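Side-chain contacts in abietadiene synthase, chloroplastic (Abies grandis, PDB 3S9V), which belongs to the plant terpene synthases, a mostly helical family, and combines an N-terminal terpene synthase domain with a metal-binding one in a single chain: residues 185-188 and 189-192; 201-204 and 205-208; 207-210 and 211-214. All coordinates share one frame; numbering follows the deposited sequence.

Contact 1 of 3, residues 185-188 and 189-192; sequences AKLK and RIPT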
ATOM      1  N   ALA A 185     -33.783 -12.381  19.189  1.00 47.78           N
ATOM      2  CA  ALA A 185     -33.680 -13.491  18.246  1.00 49.24           C
ATOM      3  C   ALA A 185     -32.232 -13.721  17.820  1.00 51.48           C
ATOM      4  O   ALA A 185     -31.918 -14.703  17.143  1.00 52.80           O
ATOM      5  CB  ALA A 185     -34.540 -13.217  17.026  1.00 48.25           C
ATOM      6  N   LYS A 186     -31.355 -12.806  18.218  1.00 50.81           N
ATOM      7  CA  LYS A 186     -29.940 -12.900  17.877  1.00 48.82           C
ATOM      8  C   LYS A 186     -29.191 -13.576  19.024  1.00 45.52           C
ATOM      9  O   LYS A 186     -28.274 -14.362  18.803  1.00 45.09           O
ATOM     10  CB  LYS A 186     -29.379 -11.497  17.625  1.00 53.86           C
ATOM     11  CG  LYS A 186     -27.989 -11.448  17.001  1.00 57.15           C
ATOM     12  CD  LYS A 186     -27.617 -10.010  16.639  1.00 63.41           C
ATOM     13  CE  LYS A 186     -26.228  -9.917  16.018  1.00 66.78           C
ATOM     14  NZ  LYS A 186     -25.862  -8.510  15.685  1.00 67.29           N
ATOM     15  N   LEU A 187     -29.590 -13.267  20.251  1.00 42.75           N
ATOM     16  CA  LEU A 187     -28.959 -13.854  21.422  1.00 43.43           C
ATOM     17  C   LEU A 187     -29.181 -15.363  21.472  1.00 47.00           C
ATOM     18  O   LEU A 187     -28.232 -16.127  21.657  1.00 47.44           O
ATOM     19  CB  LEU A 187     -29.500 -13.200  22.693  1.00 36.02           C
ATOM     20  CG  LEU A 187     -28.696 -12.039  23.295  1.00 36.42           C
ATOM     21  CD1 LEU A 187     -28.073 -11.162  22.212  1.00 30.25           C
ATOM     22  CD2 LEU A 187     -29.630 -11.228  24.185  1.00 31.99           C
ATOM     23  N   LYS A 188     -30.433 -15.787  21.301  1.00 47.68           N
ATOM     24  CA  LYS A 188     -30.772 -17.209  21.329  1.00 49.87           C
ATOM     25  C   LYS A 188     -30.168 -17.951  20.143  1.00 49.78           C
ATOM     26  O   LYS A 188     -30.297 -19.169  20.030  1.00 49.83           O
ATOM     27  CB  LYS A 188     -32.294 -17.397  21.315  1.00 53.72           C
ATOM     28  CG  LYS A 188     -33.001 -16.826  22.534  1.00 65.80           C
ATOM     29  CD  LYS A 188     -34.510 -17.024  22.457  1.00 67.84           C
ATOM     30  CE  LYS A 188     -35.198 -16.432  23.683  1.00 74.37           C
ATOM     31  NZ  LYS A 188     -36.684 -16.536  23.619  1.00 75.54           N
ATOM     32  N   ARG A 189     -29.498 -17.212  19.269  1.00 48.29           N
ATOM     33  CA  ARG A 189     -28.897 -17.795  18.082  1.00 47.87           C
ATOM     34  C   ARG A 189     -27.367 -17.833  18.161  1.00 48.49           C
ATOM     35  O   ARG A 189     -26.702 -18.290  17.232  1.00 50.07           O
ATOM     36  CB  ARG A 189     -29.359 -16.994  16.865  1.00 48.24           C
ATOM     37  CG  ARG A 189     -29.077 -17.615  15.516  1.00 57.60           C
ATOM     38  CD  ARG A 189     -29.813 -16.837  14.436  1.00 62.08           C
ATOM     39  NE  ARG A 189     -29.516 -15.410  14.511  1.00 72.01           N
ATOM     40  CZ  ARG A 189     -30.191 -14.465  13.864  1.00 72.84           C
ATOM     41  NH1 ARG A 189     -31.214 -14.790  13.086  1.00 72.43           N
ATOM     42  NH2 ARG A 189     -29.842 -13.191  13.998  1.00 69.93           N
ATOM     43  N   ILE A 190     -26.809 -17.364  19.273  1.00 49.05           N
ATOM     44  CA  ILE A 190     -25.357 -17.351  19.452  1.00 48.35           C
ATOM     45  C   ILE A 190     -24.791 -18.707  19.873  1.00 47.95           C
ATOM     46  O   ILE A 190     -25.281 -19.329  20.817  1.00 44.18           O
ATOM     47  CB  ILE A 190     -24.931 -16.296  20.503  1.00 47.59           C
ATOM     48  CG1 ILE A 190     -25.108 -14.888  19.921  1.00 48.55           C
ATOM     49  CG2 ILE A 190     -23.485 -16.533  20.931  1.00 36.87           C
ATOM     50  CD1 ILE A 190     -24.822 -13.765  20.900  1.00 40.05           C
ATOM     51  N   PRO A 191     -23.746 -19.181  19.167  1.00 52.21           N
ATOM     52  CA  PRO A 191     -23.095 -20.464  19.453  1.00 54.28           C
ATOM     53  C   PRO A 191     -22.214 -20.418  20.703  1.00 54.84           C
ATOM     54  O   PRO A 191     -21.059 -19.984  20.659  1.00 57.44           O
ATOM     55  CB  PRO A 191     -22.297 -20.735  18.180  1.00 54.80           C
ATOM     56  CG  PRO A 191     -21.916 -19.363  17.739  1.00 57.71           C
ATOM     57  CD  PRO A 191     -23.202 -18.588  17.932  1.00 55.62           C
ATOM     58  N   THR A 192     -22.790 -20.871  21.812  1.00 55.03           N
ATOM     59  CA  THR A 192     -22.137 -20.919  23.116  1.00 54.90           C
ATOM     60  C   THR A 192     -20.696 -21.432  23.069  1.00 54.67           C
ATOM     61  O   THR A 192     -19.809 -20.885  23.728  1.00 54.05           O
ATOM     62  CB  THR A 192     -22.958 -21.807  24.061  1.00 56.30           C
ATOM     63  OG1 THR A 192     -24.245 -21.212  24.263  1.00 62.71           O
ATOM     64  CG2 THR A 192     -22.264 -21.975  25.391  1.00 62.61           C
TER
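Arg189 folds its guanidinium group back over the last turn of helix 174-187, setting one flat face against the carbonyl oxygen of Ala185, which lies 3.6 Å above the plane and over its centre. With CG anti to the backbone N (chi1 -168°) the chain first leaves the turn across the helix end, and the bend at chi3 (53°) turns it back so that the guanidinium lies over that oxygen. Its NH2 then rests 3.9 Å from CG of Lys186. The lysine crosses the arginine at a slant; its chain is extended, and NZ of Lys186 ends 6.4 Å from NH2 of Arg189. Ile190 packs on the neighbouring residues of the turn: its CG1 lies 3.4 Å from the backbone O of Lys186, and its CD1 meets CD1 of Leu187 at 4.4 Å. The backbone that carries these side chains is a type I beta turn from Leu187 to Ile190, closed by a nearly straight bond from Ile190 N to Leu187 O (3.0 Å). The turn thus ends helix 174-187 and leads through Pro191, the N-cap residue, into helix 192-197, while the buried Leu187 reaches Leu209 and Ile212 in the loop ahead of helix 215-219.

Contact 2 of 3, residues 201-204 and 205-208; sequences TLLY and SLEG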
ATOM      1  N   THR A 201     -14.633 -11.427  18.779  1.00 22.76           N
ATOM      2  CA  THR A 201     -15.123 -10.055  18.800  1.00 23.50           C
ATOM      3  C   THR A 201     -16.449  -9.880  19.550  1.00 28.01           C
ATOM      4  O   THR A 201     -16.905  -8.756  19.756  1.00 27.38           O
ATOM      5  CB  THR A 201     -15.230  -9.472  17.381  1.00 22.71           C
ATOM      6  OG1 THR A 201     -16.138 -10.250  16.598  1.00 22.64           O
ATOM      7  CG2 THR A 201     -13.853  -9.469  16.715  1.00 26.08           C
ATOM      8  N   LEU A 202     -17.070 -10.984  19.964  1.00 28.24           N
ATOM      9  CA  LEU A 202     -18.306 -10.885  20.738  1.00 27.72           C
ATOM     10  C   LEU A 202     -17.960 -10.227  22.080  1.00 20.86           C
ATOM     11  O   LEU A 202     -18.754  -9.473  22.646  1.00 18.88           O
ATOM     12  CB  LEU A 202     -18.902 -12.273  20.994  1.00 31.80           C
ATOM     13  CG  LEU A 202     -19.711 -12.912  19.867  1.00 37.93           C
ATOM     14  CD1 LEU A 202     -19.899 -14.397  20.155  1.00 43.17           C
ATOM     15  CD2 LEU A 202     -21.048 -12.206  19.735  1.00 35.45           C
ATOM     16  N   LEU A 203     -16.763 -10.519  22.579  1.00 20.37           N
ATOM     17  CA  LEU A 203     -16.291  -9.960  23.850  1.00 21.46           C
ATOM     18  C   LEU A 203     -16.139  -8.443  23.798  1.00 20.05           C
ATOM     19  O   LEU A 203     -16.031  -7.785  24.835  1.00 24.40           O
ATOM     20  CB  LEU A 203     -14.948 -10.587  24.236  1.00 20.08           C
ATOM     21  CG  LEU A 203     -14.979 -12.104  24.415  1.00 21.93           C
ATOM     22  CD1 LEU A 203     -13.580 -12.607  24.717  1.00 26.75           C
ATOM     23  CD2 LEU A 203     -15.943 -12.466  25.527  1.00 23.12           C
ATOM     24  N   TYR A 204     -16.117  -7.896  22.586  1.00 17.24           N
ATOM     25  CA  TYR A 204     -15.984  -6.461  22.386  1.00 15.24           C
ATOM     26  C   TYR A 204     -17.232  -5.746  22.879  1.00 19.80           C
ATOM     27  O   TYR A 204     -17.201  -4.549  23.154  1.00 22.20           O
ATOM     28  CB  TYR A 204     -15.765  -6.180  20.897  1.00 16.90           C
ATOM     29  CG  TYR A 204     -15.512  -4.739  20.528  1.00 15.17           C
ATOM     30  CD1 TYR A 204     -16.366  -4.069  19.654  1.00 19.53           C
ATOM     31  CD2 TYR A 204     -14.388  -4.060  20.999  1.00 17.30           C
ATOM     32  CE1 TYR A 204     -16.108  -2.763  19.251  1.00 23.10           C
ATOM     33  CE2 TYR A 204     -14.120  -2.745  20.604  1.00 17.76           C
ATOM     34  CZ  TYR A 204     -14.987  -2.104  19.728  1.00 23.55           C
ATOM     35  OH  TYR A 204     -14.743  -0.804  19.331  1.00 25.65           O
ATOM     36  N   SER A 205     -18.339  -6.475  22.988  1.00 23.62           N
ATOM     37  CA  SER A 205     -19.578  -5.858  23.450  1.00 24.77           C
ATOM     38  C   SER A 205     -20.322  -6.648  24.525  1.00 23.28           C
ATOM     39  O   SER A 205     -21.537  -6.839  24.449  1.00 24.32           O
ATOM     40  CB  SER A 205     -20.502  -5.572  22.256  1.00 22.41           C
ATOM     41  OG  SER A 205     -20.210  -6.402  21.153  1.00 29.23           O
ATOM     42  N   LEU A 206     -19.581  -7.083  25.540  1.00 20.27           N
ATOM     43  CA  LEU A 206     -20.154  -7.835  26.650  1.00 18.68           C
ATOM     44  C   LEU A 206     -21.170  -7.024  27.451  1.00 20.38           C
ATOM     45  O   LEU A 206     -22.023  -7.596  28.127  1.00 19.54           O
ATOM     46  CB  LEU A 206     -19.045  -8.327  27.580  1.00 22.34           C
ATOM     47  CG  LEU A 206     -18.231  -9.515  27.068  1.00 21.79           C
ATOM     48  CD1 LEU A 206     -16.980  -9.698  27.904  1.00 17.25           C
ATOM     49  CD2 LEU A 206     -19.101 -10.758  27.119  1.00 19.90           C
ATOM     50  N   GLU A 207     -21.083  -5.697  27.383  1.00 20.01           N
ATOM     51  CA  GLU A 207     -22.019  -4.860  28.118  1.00 17.23           C
ATOM     52  C   GLU A 207     -23.449  -5.098  27.617  1.00 16.75           C
ATOM     53  O   GLU A 207     -24.422  -4.771  28.302  1.00 19.42           O
ATOM     54  CB  GLU A 207     -21.640  -3.374  28.004  1.00 15.68           C
ATOM     55  CG  GLU A 207     -21.853  -2.753  26.632  1.00 15.80           C
ATOM     56  CD  GLU A 207     -20.633  -2.837  25.735  1.00 20.93           C
ATOM     57  OE1 GLU A 207     -19.805  -3.758  25.927  1.00 17.32           O
ATOM     58  OE2 GLU A 207     -20.511  -1.987  24.821  1.00 19.27           O
ATOM     59  N   GLY A 208     -23.570  -5.693  26.437  1.00 19.72           N
ATOM     60  CA  GLY A 208     -24.886  -5.975  25.887  1.00 22.75           C
ATOM     61  C   GLY A 208     -25.272  -7.446  25.938  1.00 27.47           C
ATOM     62  O   GLY A 208     -26.280  -7.846  25.357  1.00 27.14           O
TER
HETATM   63  O   HOH W   1     -18.849  -7.003  19.048  1.00 29.02           O
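Similar first torsions, -60° in Leu203 and -75° in Leu206, set each CG anti to its own carbonyl carbon, and the two leucines run side by side in the same direction. CD2 of Leu203 fits against both methyls of Leu206, 3.8 Å from CD1 and 3.9 Å from CD2. CG of Leu206 also packs against the backbone O of Leu203 at 3.6 Å. Both leucines touch Ile218 of helix 215-219, and Leu206 also touches Val238 of helix 232-242. Polar groups gather elsewhere. A water donates to Thr201 O (2.7 Å) and also bonds OG of Ser205 (2.6 Å), linking residues four apart whose backbone O and N are too distant to bond directly; the same water lies in the plane of the Tyr204 ring, at its edge. Ser205 N instead bonds Leu202 O at 3.0 Å. The buried Glu207 bends at chi2, and its OE2 is held by the hydroxyl of Tyr57 and by a salt bridge to Lys450. Lys450 also bonds Tyr204 O and makes a cation-pi contact with the Tyr204 ring, tying the two segments together from outside. Like the Ser205 bond, Tyr204 N to Thr201 O and Gly208 N to Ser205 O are i to i+3 bonds of 3-10 turns, in the segments 201-204 and 206-208, part of the connection between helices 192-197 and 215-219 of a mostly helical terpene synthase fold.

Contact 3 of 3, residues 207-210 and 211-214; sequences EGLQ and EIVD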
ATOM      1  N   GLU A 207     -21.083  -5.697  27.383  1.00 20.01           N
ATOM      2  CA  GLU A 207     -22.019  -4.860  28.118  1.00 17.23           C
ATOM      3  C   GLU A 207     -23.449  -5.098  27.617  1.00 16.75           C
ATOM      4  O   GLU A 207     -24.422  -4.771  28.302  1.00 19.42           O
ATOM      5  CB  GLU A 207     -21.640  -3.374  28.004  1.00 15.68           C
ATOM      6  CG  GLU A 207     -21.853  -2.753  26.632  1.00 15.80           C
ATOM      7  CD  GLU A 207     -20.633  -2.837  25.735  1.00 20.93           C
ATOM      8  OE1 GLU A 207     -19.805  -3.758  25.927  1.00 17.32           O
ATOM      9  OE2 GLU A 207     -20.511  -1.987  24.821  1.00 19.27           O
ATOM     10  N   GLY A 208     -23.570  -5.693  26.437  1.00 19.72           N
ATOM     11  CA  GLY A 208     -24.886  -5.975  25.887  1.00 22.75           C
ATOM     12  C   GLY A 208     -25.272  -7.446  25.938  1.00 27.47           C
ATOM     13  O   GLY A 208     -26.280  -7.846  25.357  1.00 27.14           O
ATOM     14  N   LEU A 209     -24.477  -8.254  26.635  1.00 27.81           N
ATOM     15  CA  LEU A 209     -24.743  -9.689  26.748  1.00 25.73           C
ATOM     16  C   LEU A 209     -24.765 -10.128  28.212  1.00 25.61           C
ATOM     17  O   LEU A 209     -24.740 -11.320  28.515  1.00 24.95           O
ATOM     18  CB  LEU A 209     -23.656 -10.469  26.010  1.00 24.21           C
ATOM     19  CG  LEU A 209     -23.420 -10.061  24.560  1.00 23.09           C
ATOM     20  CD1 LEU A 209     -22.083 -10.603  24.108  1.00 31.51           C
ATOM     21  CD2 LEU A 209     -24.557 -10.575  23.678  1.00 23.46           C
ATOM     22  N   GLN A 210     -24.812  -9.154  29.111  1.00 25.58           N
ATOM     23  CA  GLN A 210     -24.816  -9.398  30.549  1.00 29.95           C
ATOM     24  C   GLN A 210     -25.899 -10.327  31.091  1.00 33.05           C
ATOM     25  O   GLN A 210     -25.765 -10.845  32.195  1.00 38.06           O
ATOM     26  CB  GLN A 210     -24.928  -8.075  31.296  1.00 29.64           C
ATOM     27  CG  GLN A 210     -23.852  -7.076  30.974  1.00 28.26           C
ATOM     28  CD  GLN A 210     -24.009  -5.822  31.788  1.00 26.33           C
ATOM     29  OE1 GLN A 210     -23.876  -5.848  33.009  1.00 28.56           O
ATOM     30  NE2 GLN A 210     -24.300  -4.713  31.120  1.00 27.00           N
ATOM     31  N   GLU A 211     -26.979 -10.524  30.346  1.00 33.88           N
ATOM     32  CA  GLU A 211     -28.046 -11.389  30.834  1.00 33.88           C
ATOM     33  C   GLU A 211     -27.893 -12.840  30.379  1.00 33.72           C
ATOM     34  O   GLU A 211     -28.516 -13.734  30.950  1.00 34.18           O
ATOM     35  CB  GLU A 211     -29.421 -10.876  30.380  1.00 33.84           C
ATOM     36  CG  GLU A 211     -29.638  -9.377  30.496  1.00 51.43           C
ATOM     37  CD  GLU A 211     -29.584  -8.679  29.142  1.00 63.23           C
ATOM     38  OE1 GLU A 211     -28.539  -8.781  28.461  1.00 64.82           O
ATOM     39  OE2 GLU A 211     -30.585  -8.030  28.755  1.00 64.32           O
ATOM     40  N   ILE A 212     -27.063 -13.090  29.371  1.00 31.98           N
ATOM     41  CA  ILE A 212     -26.929 -14.458  28.879  1.00 35.10           C
ATOM     42  C   ILE A 212     -25.548 -15.085  28.968  1.00 35.45           C
ATOM     43  O   ILE A 212     -25.341 -16.185  28.457  1.00 40.51           O
ATOM     44  CB  ILE A 212     -27.366 -14.558  27.402  1.00 39.11           C
ATOM     45  CG1 ILE A 212     -26.260 -14.000  26.497  1.00 42.76           C
ATOM     46  CG2 ILE A 212     -28.669 -13.788  27.196  1.00 38.50           C
ATOM     47  CD1 ILE A 212     -26.514 -14.179  25.019  1.00 50.81           C
ATOM     48  N   VAL A 213     -24.608 -14.423  29.625  1.00 32.77           N
ATOM     49  CA  VAL A 213     -23.260 -14.961  29.680  1.00 29.42           C
ATOM     50  C   VAL A 213     -22.858 -15.640  31.004  1.00 26.30           C
ATOM     51  O   VAL A 213     -23.343 -15.275  32.075  1.00 24.19           O
ATOM     52  CB  VAL A 213     -22.256 -13.835  29.305  1.00 34.83           C
ATOM     53  CG1 VAL A 213     -21.945 -12.960  30.513  1.00 30.68           C
ATOM     54  CG2 VAL A 213     -21.016 -14.431  28.716  1.00 47.82           C
ATOM     55  N   ASP A 214     -21.994 -16.653  30.910  1.00 25.59           N
ATOM     56  CA  ASP A 214     -21.485 -17.374  32.089  1.00 25.32           C
ATOM     57  C   ASP A 214     -20.185 -16.669  32.459  1.00 19.18           C
ATOM     58  O   ASP A 214     -19.137 -16.964  31.890  1.00 17.67           O
ATOM     59  CB  ASP A 214     -21.178 -18.838  31.749  1.00 26.14           C
ATOM     60  CG  ASP A 214     -20.653 -19.626  32.949  1.00 30.26           C
ATOM     61  OD1 ASP A 214     -19.969 -19.028  33.807  1.00 29.63           O
ATOM     62  OD2 ASP A 214     -20.909 -20.848  33.028  1.00 39.09           O
TER
HETATM   63  O   HOH W   2     -26.749  -6.871  28.691  1.00 34.72           O
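The chain turns back at residues 209-212, where Ile212 N bonds Leu209 O at 3.0 Å. On one side of this turn Gln210 reaches back along the chain: CG anti to the carbonyl carbon (chi1 -57°) and an extended chain carry its amide to Glu207, where NE2 donates to the backbone O at 2.8 Å. The bond is almost straight, 175° at the hydrogen; the oxygen lies practically in the amide plane, and the donor is tilted 24° from the carbonyl plane. A water gives that same Glu207 O a second donor, donates to OE1 of Glu211 at 2.6 Å, and weakly accepts from Gln210 N. Glu211 bends at chi2, bringing its carboxylate back over the preceding backbone. There its OE1 also takes a salt bridge from Arg183 of helix 174-187, whose NH2 bonds Gly208 O as well. The apolar side chains occupy other parts of the turn. CD2 of Leu209 meets CD1 of Ile212 at 4.3 Å, and CB of Val213, the one side chain of 211-214 whose first bond points toward 207-210, lies 3.6 Å from Leu209 O. Beyond it Asp214 takes the N-cap position of helix 215-219, and Arg241 of helix 232-242 bonds Gln210 O. Successive carbonyls of this irregular chain are therefore served by an amide, a water and arginines as well as by a backbone N-H. The arginine and the donating water would probably favour a negatively charged Glu211.

In the fold
The contacts run from the end of helix 174-187 to the start of helix 215-219, contact 1 in series with the others and contacts 2 and 3 overlapping at Glu207 and Gly208. Contact 1 is a surface turn, whereas contacts 2 and 3 are partly buried. Leucines and isoleucines join them: CG of Leu187 meets CD1 of Ile212 at 3.5 Å between contacts 1 and 3, and CG2 of Ile190 meets CD1 of Leu202 at 4.2 Å between contacts 1 and 2. Contact 1 gathers positive side chains; contacts 2 and 3 each include a bridging water. Contact 2 has a buried carboxylate paired with the outside Lys450, and contact 3 adds an amide and a more exposed carboxylate paired with the outside Arg183.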